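Long-range contact in glutaredoxin (Populus tremula x Populus tremuloides, PDB 2E7P), which binds a glutathione-ligated [2Fe-2S] cluster and probably reduces low molecular weight and protein disulfides with glutathione: residues K27-Y32 with E51-S56. Sequence-based numbering, arbitrary orientation.
Sequences KTYCGY and ELDELS. With GSH (glutathione), chain H; FES (Fe2/s2 (inorganic) cluster), chain E.
Lys27 lays its aliphatic chain obliquely across Asp53 and Leu52, with CD 3.7 Å from Asp53 CB and CE close to Leu52 CB. Bends at chi2 (-81°) and chi4 carry the ammonium past them to glutathione, where NZ donates to O32 at 2.7 Å; Gln62 is a weak second partner. Thr28 is gripped by the Asp53 carboxylate. Its backbone N donates to Asp53 OD1 at 3.1 Å, on the syn side but 31° out of the carboxylate plane, and only weakly to OD2. Thr28 OG1, between its own backbone N and carbonyl carbon (chi1 55°), gives its proton to the syn lone pair of Asp53 OD2 at 2.5 Å. Thr28 CG2 meanwhile rests against the carboxyl groups of Glu51 and Glu54, whose stronger partners are Ser26 and Lys37 for the first and Arg35 of a neighbouring subunit for the second. An alanine in place of Asp53 would probably leave Thr28 N and OG1 without their acceptor and let the turn that presents Lys27 and Tyr29 shift. Tyr29 runs alongside Asp53 in the opposite direction, ring and carboxylate planes nearly perpendicular, CD2 3.7 Å from OD2; it packs one face on Lys27 CB and donates from OH to glutathione O31 at 2.8 Å. Cys30, the N-cap of helix 31-42, does not touch 51-56 and binds iron through SG, on the same iron as the glutathione sulfur. The contact thus ties the active-site loop of this thioredoxin fold, between strand 22-26 and helix 31-42, to the loop, with its 3-10 turn at 52-54, that leads from the neighbouring parallel strand 48-51 to helix 58-69, on which Leu52 packs.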
ATOM      1  N   LYS C  27      -5.245   1.921  -5.322  1.00 23.78           N
ATOM      2  CA  LYS C  27      -5.882   0.955  -4.444  1.00 23.69           C
ATOM      3  C   LYS C  27      -5.906   1.651  -3.080  1.00 23.76           C
ATOM      4  O   LYS C  27      -4.957   2.373  -2.717  1.00 21.89           O
ATOM      5  CB  LYS C  27      -5.075  -0.350  -4.337  1.00 24.86           C
ATOM      6  CG  LYS C  27      -4.989  -1.240  -5.602  1.00 26.21           C
ATOM      7  CD  LYS C  27      -6.191  -2.107  -5.804  1.00 28.64           C
ATOM      8  CE  LYS C  27      -6.118  -2.812  -7.165  1.00 28.14           C
ATOM      9  NZ  LYS C  27      -5.469  -4.176  -7.116  1.00 29.73           N
ATOM     10  N   THR C  28      -7.000   1.449  -2.333  1.00 23.97           N
ATOM     11  CA  THR C  28      -7.252   2.206  -1.102  1.00 23.71           C
ATOM     12  C   THR C  28      -6.240   1.834  -0.023  1.00 23.43           C
ATOM     13  O   THR C  28      -5.916   2.635   0.835  1.00 23.61           O
ATOM     14  CB  THR C  28      -8.652   1.921  -0.542  1.00 24.45           C
ATOM     15  OG1 THR C  28      -8.794   0.503  -0.354  1.00 23.50           O
ATOM     16  CG2 THR C  28      -9.753   2.453  -1.494  1.00 22.22           C
ATOM     17  N   TYR C  29      -5.734   0.611  -0.087  1.00 23.98           N
ATOM     18  CA  TYR C  29      -4.803   0.120   0.915  1.00 24.86           C
ATOM     19  C   TYR C  29      -3.324   0.490   0.677  1.00 25.37           C
ATOM     20  O   TYR C  29      -2.480   0.185   1.533  1.00 26.69           O
ATOM     21  CB  TYR C  29      -4.963  -1.403   1.055  1.00 25.69           C
ATOM     22  CG  TYR C  29      -4.749  -2.153  -0.238  1.00 25.80           C
ATOM     23  CD1 TYR C  29      -3.447  -2.368  -0.737  1.00 25.50           C
ATOM     24  CD2 TYR C  29      -5.839  -2.633  -0.974  1.00 26.77           C
ATOM     25  CE1 TYR C  29      -3.244  -3.038  -1.923  1.00 24.22           C
ATOM     26  CE2 TYR C  29      -5.651  -3.321  -2.179  1.00 25.65           C
ATOM     27  CZ  TYR C  29      -4.351  -3.510  -2.638  1.00 25.76           C
ATOM     28  OH  TYR C  29      -4.174  -4.174  -3.810  1.00 24.70           O
ATOM     29  N   CYS C  30      -2.987   1.136  -0.451  1.00 24.58           N
ATOM     30  CA  CYS C  30      -1.583   1.248  -0.812  1.00 22.14           C
ATOM     31  C   CYS C  30      -0.946   2.580  -0.447  1.00 21.90           C
ATOM     32  O   CYS C  30      -1.360   3.630  -0.912  1.00 21.98           O
ATOM     33  CB  CYS C  30      -1.299   0.923  -2.302  1.00 22.26           C
ATOM     34  SG  CYS C  30       0.515   0.704  -2.664  1.00 27.01           S
ATOM     35  N   GLY C  31       0.148   2.503   0.301  1.00 22.53           N
ATOM     36  CA  GLY C  31       0.937   3.652   0.685  1.00 21.28           C
ATOM     37  C   GLY C  31       1.645   4.321  -0.467  1.00 21.62           C
ATOM     38  O   GLY C  31       1.817   5.532  -0.451  1.00 21.48           O
ATOM     39  N   TYR C  32       2.073   3.554  -1.472  1.00 21.73           N
ATOM     40  CA  TYR C  32       2.642   4.154  -2.679  1.00 20.96           C
ATOM     41  C   TYR C  32       1.592   5.044  -3.331  1.00 20.10           C
ATOM     42  O   TYR C  32       1.884   6.167  -3.744  1.00 18.34           O
ATOM     43  CB  TYR C  32       3.133   3.084  -3.659  1.00 23.27           C
ATOM     44  CG  TYR C  32       4.518   2.502  -3.353  1.00 25.41           C
ATOM     45  CD1 TYR C  32       5.384   3.168  -2.511  1.00 27.08           C
ATOM     46  CD2 TYR C  32       4.941   1.280  -3.911  1.00 23.52           C
ATOM     47  CE1 TYR C  32       6.637   2.665  -2.212  1.00 30.01           C
ATOM     48  CE2 TYR C  32       6.215   0.777  -3.644  1.00 28.70           C
ATOM     49  CZ  TYR C  32       7.055   1.490  -2.769  1.00 29.62           C
ATOM     50  OH  TYR C  32       8.345   1.084  -2.441  1.00 32.27           O
ATOM     51  N   GLU C  51     -10.194   4.346  -7.406  1.00 23.34           N
ATOM     52  CA  GLU C  51      -9.756   3.255  -6.556  1.00 24.04           C
ATOM     53  C   GLU C  51     -10.199   1.942  -7.176  1.00 24.83           C
ATOM     54  O   GLU C  51     -11.373   1.599  -7.146  1.00 24.70           O
ATOM     55  CB  GLU C  51     -10.302   3.424  -5.140  1.00 25.32           C
ATOM     56  CG  GLU C  51      -9.956   4.783  -4.512  1.00 24.29           C
ATOM     57  CD  GLU C  51      -8.522   4.860  -3.964  1.00 26.93           C
ATOM     58  OE1 GLU C  51      -7.685   3.988  -4.277  1.00 26.82           O
ATOM     59  OE2 GLU C  51      -8.204   5.841  -3.237  1.00 27.65           O
ATOM     60  N   LEU C  52      -9.255   1.185  -7.735  1.00 25.23           N
ATOM     61  CA  LEU C  52      -9.640  -0.003  -8.488  1.00 26.72           C
ATOM     62  C   LEU C  52     -10.281  -1.091  -7.616  1.00 27.34           C
ATOM     63  O   LEU C  52     -11.155  -1.807  -8.082  1.00 28.28           O
ATOM     64  CB  LEU C  52      -8.459  -0.550  -9.292  1.00 26.37           C
ATOM     65  CG  LEU C  52      -7.890   0.326 -10.430  1.00 27.16           C
ATOM     66  CD1 LEU C  52      -6.514  -0.177 -10.840  1.00 24.34           C
ATOM     67  CD2 LEU C  52      -8.813   0.429 -11.659  1.00 25.07           C
ATOM     68  N   ASP C  53      -9.859  -1.204  -6.360  1.00 28.11           N
ATOM     69  CA  ASP C  53     -10.411  -2.216  -5.438  1.00 29.09           C
ATOM     70  C   ASP C  53     -11.837  -1.866  -4.982  1.00 29.94           C
ATOM     71  O   ASP C  53     -12.479  -2.632  -4.262  1.00 30.19           O
ATOM     72  CB  ASP C  53      -9.483  -2.423  -4.207  1.00 29.25           C
ATOM     73  CG  ASP C  53      -9.173  -1.116  -3.454  1.00 28.33           C
ATOM     74  OD1 ASP C  53      -9.122  -0.026  -4.070  1.00 25.65           O
ATOM     75  OD2 ASP C  53      -8.980  -1.180  -2.218  1.00 30.38           O
ATOM     76  N   GLU C  54     -12.342  -0.705  -5.372  1.00 29.86           N
ATOM     77  CA  GLU C  54     -13.716  -0.393  -4.993  1.00 30.88           C
ATOM     78  C   GLU C  54     -14.655  -0.550  -6.187  1.00 31.45           C
ATOM     79  O   GLU C  54     -15.823  -0.235  -6.103  1.00 32.60           O
ATOM     80  CB  GLU C  54     -13.808   1.000  -4.370  1.00 30.34           C
ATOM     81  CG  GLU C  54     -13.195   1.068  -2.975  1.00 30.00           C
ATOM     82  CD  GLU C  54     -13.358   2.417  -2.331  1.00 31.30           C
ATOM     83  OE1 GLU C  54     -13.466   3.429  -3.061  1.00 34.03           O
ATOM     84  OE2 GLU C  54     -13.386   2.473  -1.085  1.00 34.13           O
ATOM     85  N   LEU C  55     -14.127  -1.030  -7.300  1.00 32.63           N
ATOM     86  CA  LEU C  55     -14.908  -1.223  -8.502  1.00 33.52           C
ATOM     87  C   LEU C  55     -15.080  -2.723  -8.750  1.00 34.02           C
ATOM     88  O   LEU C  55     -14.127  -3.465  -8.579  1.00 33.67           O
ATOM     89  CB  LEU C  55     -14.203  -0.562  -9.680  1.00 33.80           C
ATOM     90  CG  LEU C  55     -13.989   0.961  -9.578  1.00 35.01           C
ATOM     91  CD1 LEU C  55     -13.188   1.400 -10.770  1.00 35.18           C
ATOM     92  CD2 LEU C  55     -15.310   1.745  -9.506  1.00 34.15           C
ATOM     93  N   SER C  56     -16.272  -3.166  -9.162  1.00 34.14           N
ATOM     94  CA  SER C  56     -16.472  -4.585  -9.479  1.00 34.85           C
ATOM     95  C   SER C  56     -15.631  -5.041 -10.671  1.00 34.23           C
ATOM     96  O   SER C  56     -15.168  -6.174 -10.700  1.00 34.45           O
ATOM     97  CB  SER C  56     -17.962  -4.926  -9.722  1.00 35.23           C
ATOM     98  OG  SER C  56     -18.538  -4.040 -10.675  1.00 38.05           O
TER
HETATM   99  N1  GSH H1000       7.612   0.973  -8.983  1.00 23.94           N
HETATM  100  CA1 GSH H1000       6.158   1.045  -8.821  1.00 25.14           C
HETATM  101  C1  GSH H1000       5.790   2.482  -8.580  1.00 24.57           C
HETATM  102  O11 GSH H1000       4.598   2.896  -8.665  1.00 21.59           O
HETATM  103  O12 GSH H1000       6.743   3.249  -8.317  1.00 26.44           O
HETATM  104  CB1 GSH H1000       5.717   0.096  -7.694  1.00 24.39           C
HETATM  105  CG1 GSH H1000       4.181  -0.001  -7.546  1.00 22.08           C
HETATM  106  CD1 GSH H1000       3.766  -1.222  -6.769  1.00 20.93           C
HETATM  107  OE1 GSH H1000       4.577  -2.060  -6.402  1.00 19.52           O
HETATM  108  N2  GSH H1000       2.462  -1.381  -6.578  1.00 21.28           N
HETATM  109  CA2 GSH H1000       1.930  -2.552  -5.872  1.00 23.48           C
HETATM  110  C2  GSH H1000       0.814  -3.128  -6.718  1.00 26.61           C
HETATM  111  O2  GSH H1000       0.177  -2.440  -7.541  1.00 27.24           O
HETATM  112  CB2 GSH H1000       1.392  -2.123  -4.469  1.00 23.13           C
HETATM  113  SG2 GSH H1000       2.336  -1.304  -3.114  1.00 27.67           S
HETATM  114  N3  GSH H1000       0.511  -4.420  -6.568  1.00 23.32           N
HETATM  115  CA3 GSH H1000      -0.559  -5.029  -7.306  1.00 25.36           C
HETATM  116  C3  GSH H1000      -1.870  -4.444  -6.792  1.00 30.17           C
HETATM  117  O31 GSH H1000      -1.989  -4.024  -5.615  1.00 29.42           O
HETATM  118  O32 GSH H1000      -2.826  -4.413  -7.579  1.00 33.73           O
HETATM  119 FE1  FES E1201       1.545  -0.398  -1.830  1.00  2.00          FE
HETATM  120 FE2  FES E1201       2.187  -0.793   0.874  1.00  2.00          FE
HETATM  121  S1  FES E1201       1.154  -1.201  -0.381  1.00 30.48           S
HETATM  122  S2  FES E1201       2.724   0.094  -0.599  1.00 27.58           S